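Exo-arabinanase (PDB 3A72) hydrolyses alpha-1,5-linked arabinan as an exo-acting glycosidase, probably releasing arabinobiose from chain ends. Local coordinates at residues V9-P14 with A38-Y43. Sequence-based numbering, arbitrary orientation.
Sequences VTIFSP and ATWENY. With AHR (alpha-L-arabinofuranose), chain B.
Phe-12 and Trp-40 meet where two neighbouring sheets pack, and they illustrate how aromatic side chains can join sheets that share no strand. The Phe-12 ring and the six-membered ring of Trp-40 are nearly parallel (18°) but offset, with centroids 5.3 Å apart and little overlap, although the two side chains cross at about a right angle. Phe-12 CB meets Trp-40 CZ2 and CH2, while Phe-12 CD2 lies near CZ2, CE2 and NE1, closest to CZ2 at 3.5 Å. With CG anti to the backbone N (chi1 177°), Phe-12 also brings CG to 3.5 Å from Trp-40 CZ2. The Ile-11 and Trp-40 side chains run past one another in opposite senses: Ile-11 CG2 sits 3.9 Å from Trp-40 CZ3, while Ile-11 CD1 approaches Ala-38 CB at 4.0 Å. The end of Asn-42 borders the CE2 and CZ side of the Phe-12 ring. Glu-41, between Trp-40 and Asn-42 in sequence, leaves the contact for the glycan pocket, where its OE2 accepts a 2.7 Å hydrogen bond from arabinofuranose O5; Tyr-43 OH donates to Glu-41 OE1 (2.6 Å) from above the carboxylate plane. Ile-11 and Phe-12 form a classic beta bulge against Val-344 of strand 344-350. N-terminal strand 6-10 thus completes the sheet of C-terminal strands 317-320, 328-333 and 344-350, consistent with ring closure in a six-bladed beta-propeller, and the contact joins it to the sheet of 23-30, 36-42, 52-57 and 65-70.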
loop_
_atom_site.group_PDB
_atom_site.type_symbol
_atom_site.label_atom_id
_atom_site.label_comp_id
_atom_site.label_asym_id
_atom_site.label_seq_id
_atom_site.Cartn_x
_atom_site.Cartn_y
_atom_site.Cartn_z
ATOM N N VAL A 9 15.938 -6.944 -9.658
ATOM C CA VAL A 9 16.917 -7.169 -8.591
ATOM C C VAL A 9 16.251 -7.928 -7.469
ATOM O O VAL A 9 15.175 -7.548 -7.019
ATOM C CB VAL A 9 17.501 -5.873 -8.087
ATOM C CG1 VAL A 9 18.433 -6.090 -6.935
ATOM C CG2 VAL A 9 18.193 -5.105 -9.210
ATOM N N THR A 10 16.887 -8.987 -6.973
ATOM C CA THR A 10 16.351 -9.718 -5.834
ATOM C C THR A 10 16.627 -9.013 -4.514
ATOM O O THR A 10 17.781 -8.749 -4.162
ATOM C CB THR A 10 16.994 -11.078 -5.710
ATOM O OG1 THR A 10 16.894 -11.744 -6.894
ATOM C CG2 THR A 10 16.286 -11.935 -4.677
ATOM N N ILE A 11 15.583 -8.699 -3.795
ATOM C CA ILE A 11 15.717 -8.209 -2.441
ATOM C C ILE A 11 15.784 -9.369 -1.460
ATOM O O ILE A 11 16.626 -9.401 -0.563
ATOM C CB ILE A 11 14.533 -7.263 -2.055
ATOM C CG1 ILE A 11 14.457 -6.075 -3.024
ATOM C CG2 ILE A 11 14.672 -6.846 -0.600
ATOM C CD1 ILE A 11 13.409 -5.046 -2.686
ATOM N N PHE A 12 14.868 -10.342 -1.631
ATOM C CA PHE A 12 14.800 -11.506 -0.760
ATOM C C PHE A 12 14.201 -12.685 -1.502
ATOM O O PHE A 12 13.100 -12.563 -2.093
ATOM C CB PHE A 12 13.925 -11.205 0.465
ATOM C CG PHE A 12 13.701 -12.355 1.414
ATOM C CD1 PHE A 12 14.738 -12.958 2.065
ATOM C CD2 PHE A 12 12.426 -12.822 1.650
ATOM C CE1 PHE A 12 14.541 -13.965 2.973
ATOM C CE2 PHE A 12 12.199 -13.834 2.553
ATOM C CZ PHE A 12 13.251 -14.409 3.216
ATOM N N SER A 13 14.885 -13.814 -1.491
ATOM C CA SER A 13 14.380 -15.065 -2.007
ATOM C C SER A 13 14.102 -15.982 -0.839
ATOM O O SER A 13 15.056 -16.350 -0.118
ATOM C CB SER A 13 15.373 -15.739 -2.976
ATOM O OG SER A 13 14.761 -16.833 -3.707
ATOM N N PRO A 14 12.861 -16.312 -0.557
ATOM C CA PRO A 14 12.532 -16.996 0.685
ATOM C C PRO A 14 12.980 -18.463 0.665
ATOM O O PRO A 14 13.003 -19.113 -0.393
ATOM C CB PRO A 14 11.038 -16.928 0.756
ATOM C CG PRO A 14 10.575 -16.882 -0.673
ATOM C CD PRO A 14 11.630 -16.007 -1.339
ATOM N N ALA A 38 12.485 -1.696 2.412
ATOM C CA ALA A 38 11.478 -2.589 1.878
ATOM C C ALA A 38 11.042 -3.557 2.976
ATOM O O ALA A 38 11.832 -3.998 3.806
ATOM C CB ALA A 38 12.017 -3.365 0.691
ATOM N N THR A 39 9.761 -3.913 2.928
ATOM C CA THR A 39 9.170 -4.934 3.776
ATOM C C THR A 39 8.080 -5.670 3.007
ATOM O O THR A 39 7.751 -5.343 1.844
ATOM C CB THR A 39 8.636 -4.308 5.079
ATOM O OG1 THR A 39 8.318 -5.343 6.015
ATOM C CG2 THR A 39 7.378 -3.508 4.854
ATOM N N TRP A 40 7.524 -6.714 3.610
ATOM C CA TRP A 40 6.578 -7.615 3.022
ATOM C C TRP A 40 6.023 -8.517 4.104
ATOM O O TRP A 40 6.594 -8.633 5.188
ATOM C CB TRP A 40 7.233 -8.459 1.895
ATOM C CG TRP A 40 8.439 -9.207 2.336
ATOM C CD1 TRP A 40 8.493 -10.447 2.884
ATOM C CD2 TRP A 40 9.794 -8.730 2.289
ATOM N NE1 TRP A 40 9.811 -10.726 3.145
ATOM C CE2 TRP A 40 10.642 -9.743 2.815
ATOM C CE3 TRP A 40 10.427 -7.568 1.822
ATOM C CZ2 TRP A 40 12.010 -9.627 2.930
ATOM C CZ3 TRP A 40 11.801 -7.443 1.922
ATOM C CH2 TRP A 40 12.578 -8.477 2.445
ATOM N N GLU A 41 4.913 -9.167 3.813
ATOM C CA GLU A 41 4.409 -10.285 4.581
ATOM C C GLU A 41 5.360 -11.469 4.425
ATOM O O GLU A 41 5.652 -11.893 3.292
ATOM C CB GLU A 41 3.032 -10.726 4.088
ATOM C CG GLU A 41 1.947 -9.650 4.213
ATOM C CD GLU A 41 0.637 -9.985 3.549
ATOM O OE1 GLU A 41 0.532 -11.064 2.899
ATOM O OE2 GLU A 41 -0.300 -9.127 3.620
ATOM N N ASN A 42 5.862 -11.960 5.554
ATOM C CA ASN A 42 6.969 -12.928 5.591
ATOM C C ASN A 42 6.456 -14.183 6.262
ATOM O O ASN A 42 6.254 -14.215 7.508
ATOM C CB ASN A 42 8.123 -12.259 6.324
ATOM C CG ASN A 42 9.432 -13.015 6.258
ATOM O OD1 ASN A 42 9.913 -13.627 7.295
ATOM N ND2 ASN A 42 10.025 -13.056 5.180
ATOM N N TYR A 43 6.186 -15.196 5.475
ATOM C CA TYR A 43 5.442 -16.404 5.928
ATOM C C TYR A 43 6.405 -17.470 6.450
ATOM O O TYR A 43 6.507 -18.580 5.966
ATOM C CB TYR A 43 4.566 -16.928 4.809
ATOM C CG TYR A 43 3.430 -16.022 4.403
ATOM C CD1 TYR A 43 2.134 -16.310 4.785
ATOM C CD2 TYR A 43 3.649 -14.861 3.636
ATOM C CE1 TYR A 43 1.058 -15.503 4.438
ATOM C CE2 TYR A 43 2.557 -14.051 3.288
ATOM C CZ TYR A 43 1.285 -14.379 3.708
ATOM O OH TYR A 43 0.197 -13.606 3.378
HETATM O O5 AHR B . -2.642 -9.618 2.419
HETATM C C5 AHR B . -2.922 -11.034 2.620
HETATM C C4 AHR B . -4.210 -11.376 1.902
HETATM O O4 AHR B . -5.303 -10.644 2.554
HETATM C C3 AHR B . -4.618 -12.825 2.128
HETATM O O3 AHR B . -3.986 -13.712 1.183
HETATM C C2 AHR B . -6.130 -12.743 1.832
HETATM O O2 AHR B . -6.880 -13.791 2.486
HETATM C C1 AHR B . -6.520 -11.370 2.397
#